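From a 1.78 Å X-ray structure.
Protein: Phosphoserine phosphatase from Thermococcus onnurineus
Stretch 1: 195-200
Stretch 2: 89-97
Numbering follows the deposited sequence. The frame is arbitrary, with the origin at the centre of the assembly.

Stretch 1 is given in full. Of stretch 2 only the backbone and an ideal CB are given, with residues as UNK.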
# COMPACT_ATOMS: atom_id res chain seq x y z
N PHE A 195 -32.81 6.76 -16.23
CA PHE A 195 -32.11 6.81 -14.96
C PHE A 195 -31.04 7.90 -14.95
O PHE A 195 -30.96 8.72 -14.04
CB PHE A 195 -31.50 5.45 -14.63
CG PHE A 195 -30.78 5.43 -13.31
CD1 PHE A 195 -31.46 5.12 -12.14
CD2 PHE A 195 -29.43 5.72 -13.23
CE1 PHE A 195 -30.81 5.12 -10.92
CE2 PHE A 195 -28.77 5.72 -12.01
CZ PHE A 195 -29.46 5.41 -10.87
N ILE A 196 -30.20 7.92 -15.97
CA ILE A 196 -29.15 8.92 -16.03
C ILE A 196 -29.74 10.32 -16.14
O ILE A 196 -29.18 11.27 -15.60
CB ILE A 196 -28.18 8.64 -17.19
CG1 ILE A 196 -27.50 7.29 -16.98
CG2 ILE A 196 -27.15 9.75 -17.30
CD1 ILE A 196 -26.80 7.16 -15.64
N LYS A 197 -30.87 10.44 -16.83
CA LYS A 197 -31.50 11.75 -16.99
C LYS A 197 -31.98 12.28 -15.64
O LYS A 197 -32.07 13.49 -15.44
CB LYS A 197 -32.65 11.70 -18.01
CG LYS A 197 -32.22 11.97 -19.44
CD LYS A 197 -33.42 12.15 -20.38
CE LYS A 197 -34.03 10.82 -20.79
NZ LYS A 197 -34.83 10.97 -22.06
N ASN A 198 -32.27 11.37 -14.72
CA ASN A 198 -32.69 11.73 -13.37
C ASN A 198 -31.56 12.19 -12.44
O ASN A 198 -31.82 12.61 -11.32
CB ASN A 198 -33.40 10.56 -12.70
CG ASN A 198 -34.89 10.64 -12.81
OD1 ASN A 198 -35.46 11.70 -13.12
ND2 ASN A 198 -35.56 9.52 -12.55
N LEU A 199 -30.31 12.10 -12.89
CA LEU A 199 -29.19 12.47 -12.03
C LEU A 199 -29.05 13.98 -11.77
O LEU A 199 -29.35 14.82 -12.63
CB LEU A 199 -27.86 11.90 -12.55
CG LEU A 199 -27.72 10.38 -12.61
CD1 LEU A 199 -26.38 10.02 -13.21
CD2 LEU A 199 -27.88 9.75 -11.23
N LYS A 200 -28.57 14.28 -10.57
CA LYS A 200 -28.30 15.63 -10.07
C LYS A 200 -29.57 16.41 -9.77
O LYS A 200 -30.52 15.86 -9.21
CB LYS A 200 -27.38 16.40 -11.02
CG LYS A 200 -25.91 16.17 -10.74
CD LYS A 200 -25.06 16.83 -11.80
CE LYS A 200 -25.78 18.05 -12.34
NZ LYS A 200 -25.12 18.55 -13.58
N UNK A 89 -24.37 11.42 -24.37
CA UNK A 89 -24.44 12.88 -24.25
C UNK A 89 -24.98 13.33 -22.88
O UNK A 89 -24.53 14.35 -22.33
CB UNK A 89 -25.32 13.45 -25.36
N UNK A 90 -25.94 12.58 -22.34
CA UNK A 90 -26.52 12.90 -21.05
C UNK A 90 -25.53 12.65 -19.91
O UNK A 90 -25.40 13.48 -19.00
CB UNK A 90 -27.79 12.08 -20.83
N UNK A 91 -24.82 11.53 -19.97
CA UNK A 91 -23.72 11.28 -19.05
C UNK A 91 -22.75 12.46 -18.98
O UNK A 91 -22.37 12.88 -17.88
CB UNK A 91 -22.97 10.01 -19.47
N UNK A 92 -22.36 13.00 -20.12
CA UNK A 92 -21.50 14.19 -20.10
C UNK A 92 -22.16 15.39 -19.43
O UNK A 92 -21.52 16.09 -18.65
CB UNK A 92 -21.10 14.57 -21.53
N UNK A 93 -23.43 15.64 -19.75
CA UNK A 93 -24.17 16.72 -19.10
C UNK A 93 -24.15 16.55 -17.59
O UNK A 93 -24.06 17.52 -16.83
CB UNK A 93 -25.61 16.77 -19.61
N UNK A 94 -24.26 15.30 -17.15
CA UNK A 94 -24.33 14.98 -15.73
C UNK A 94 -22.94 14.98 -15.08
O UNK A 94 -22.80 14.66 -13.90
CB UNK A 94 -25.00 13.62 -15.53
N UNK A 95 -21.92 15.32 -15.86
CA UNK A 95 -20.59 15.55 -15.31
C UNK A 95 -19.66 14.35 -15.30
O UNK A 95 -18.70 14.33 -14.54
CB UNK A 95 -20.73 16.07 -13.88
N UNK A 96 -19.94 13.37 -16.14
CA UNK A 96 -19.08 12.19 -16.25
C UNK A 96 -18.13 12.32 -17.42
O UNK A 96 -18.47 12.93 -18.44
CB UNK A 96 -19.92 10.92 -16.40
N UNK A 97 -16.95 11.75 -17.28
CA UNK A 97 -16.14 11.39 -18.45
C UNK A 97 -16.60 9.99 -18.87
O UNK A 97 -16.75 9.11 -18.03
CB UNK A 97 -14.64 11.43 -18.15

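Position 89 lies on a helix that is already under way, and its ideal CB has nothing of stretch 1 within 5.5 Å. The contact sets no rule here, and any helix-tolerant residue would do; the deposited one is Glu-89.

Position 90 is different. Its CA-to-CB bond points toward stretch 1, and the ideal CB sits 4.3 Å from Ile-196 CG2 and 4.6 Å from Lys-197 CG. With carbon on offer and little distance to span, a small or beta-branched side chain suits: alanine, valine, threonine, perhaps serine. The residue is Thr-90. Its CG2 methyl fills the gap, 3.8 Å from Ile-196 CG2 and 3.8 Å from Lys-197 CG, while OG1 finds a hydrogen bond elsewhere in the structure.

At position 91 the CA-to-CB bond runs sideways, yet Ile-196 CG2 is only 4.7 Å from the ideal CB. An apolar chain long enough to bend back, such as leucine, isoleucine or methionine, could exploit that methyl. Leu-91 does so: its end comes nearer than its root suggests, and Leu-91 CD2 packs 3.8 Å from Ile-196 CG2.

Positions 92 and 93 ask little. At the first, the ideal CB has nothing of stretch 1 within 5.5 Å, so any residue at ease in a helix would do; it is Arg-92, which makes no contact. The second points sideways with no atom of stretch 1 within 5.5 Å of its ideal CB, so a polar residue is a reasonable guess; it is Glu-93, whose carbonyl rather than its carboxylate comes closest, with Glu-93 O 3.6 Å from Lys-200 NZ.

Position 94 carries the contact. Its CB points toward stretch 1, 4.5 Å from Leu-199 CB and 4.8 Å from Ile-196 CG2, and beyond this apolar entrance the carbonyl oxygens of Lys-197 and Leu-199 converge. A long chain with a donor at its tip is the natural answer; lysine or arginine would serve, and a shorter apolar residue could use the entrance alone. Lys-94 uses both. Its CG lies 4.1 Å from Leu-199 CB and 4.1 Å from Ile-196 CG2. After an m, m start, chi3 and chi4 are both t, extending the chain so that Lys-94 NZ donates to Leu-199 O at 2.9 Å and, weakly, to Lys-197 O at 3.3 Å. The ammonium thus ties together the carbonyls of Lys-197 and Leu-199.

Position 95 has phi/psi of 93/21 and is the first to leave helical phi/psi, in a Schellman motif. A CB would be jammed against the carbonyl O of the residue before, so the backbone alone calls for glycine, and Gly-95 is found. Its N bonds to Arg-92 O at 2.9 Å.

At position 96 CB points toward stretch 1 but nothing lies within 5.5 Å, so only a large side chain, preferably apolar, could reach Leu-199. Phe-96 does, its CE1 3.8 Å from Leu-199 CD1, which approaches the ring obliquely. Position 97, in a strand, is out of reach and unconstrained by this contact; it is Lys-97.

Stretch 2 89-97: ETLREKGFK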
# COMPACT_ATOMS: atom_id res chain seq x y z
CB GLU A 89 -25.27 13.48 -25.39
CG GLU A 89 -24.60 13.32 -26.75
CD GLU A 89 -25.42 13.86 -27.90
OE1 GLU A 89 -26.60 14.22 -27.69
OE2 GLU A 89 -24.88 13.91 -29.02
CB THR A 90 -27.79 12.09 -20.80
OG1 THR A 90 -28.71 12.32 -21.88
CG2 THR A 90 -28.45 12.52 -19.47
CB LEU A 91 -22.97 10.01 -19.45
CG LEU A 91 -23.70 8.73 -19.07
CD1 LEU A 91 -23.15 7.54 -19.87
CD2 LEU A 91 -23.57 8.48 -17.58
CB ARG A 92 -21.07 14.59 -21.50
CG ARG A 92 -20.04 13.69 -22.11
CD ARG A 92 -19.33 14.43 -23.23
NE ARG A 92 -18.53 13.51 -24.02
CZ ARG A 92 -18.96 12.93 -25.13
NH1 ARG A 92 -20.18 13.17 -25.58
NH2 ARG A 92 -18.16 12.11 -25.80
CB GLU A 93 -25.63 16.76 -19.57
CG GLU A 93 -25.83 17.07 -21.04
CD GLU A 93 -27.30 17.09 -21.42
OE1 GLU A 93 -28.12 17.52 -20.58
OE2 GLU A 93 -27.62 16.67 -22.55
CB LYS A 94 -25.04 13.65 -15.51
CG LYS A 94 -26.46 13.59 -16.04
CD LYS A 94 -27.29 14.76 -15.54
CE LYS A 94 -28.76 14.62 -15.96
NZ LYS A 94 -29.61 15.68 -15.35
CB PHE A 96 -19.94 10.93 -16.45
CG PHE A 96 -20.73 10.54 -15.24
CD1 PHE A 96 -21.97 11.09 -15.00
CD2 PHE A 96 -20.24 9.60 -14.35
CE1 PHE A 96 -22.71 10.73 -13.89
CE2 PHE A 96 -20.96 9.24 -13.23
CZ PHE A 96 -22.21 9.80 -13.00
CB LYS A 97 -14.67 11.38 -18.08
CG LYS A 97 -13.78 10.78 -19.12
CD LYS A 97 -12.33 11.01 -18.74
CE LYS A 97 -11.65 9.73 -18.40
NZ LYS A 97 -10.17 9.90 -18.53
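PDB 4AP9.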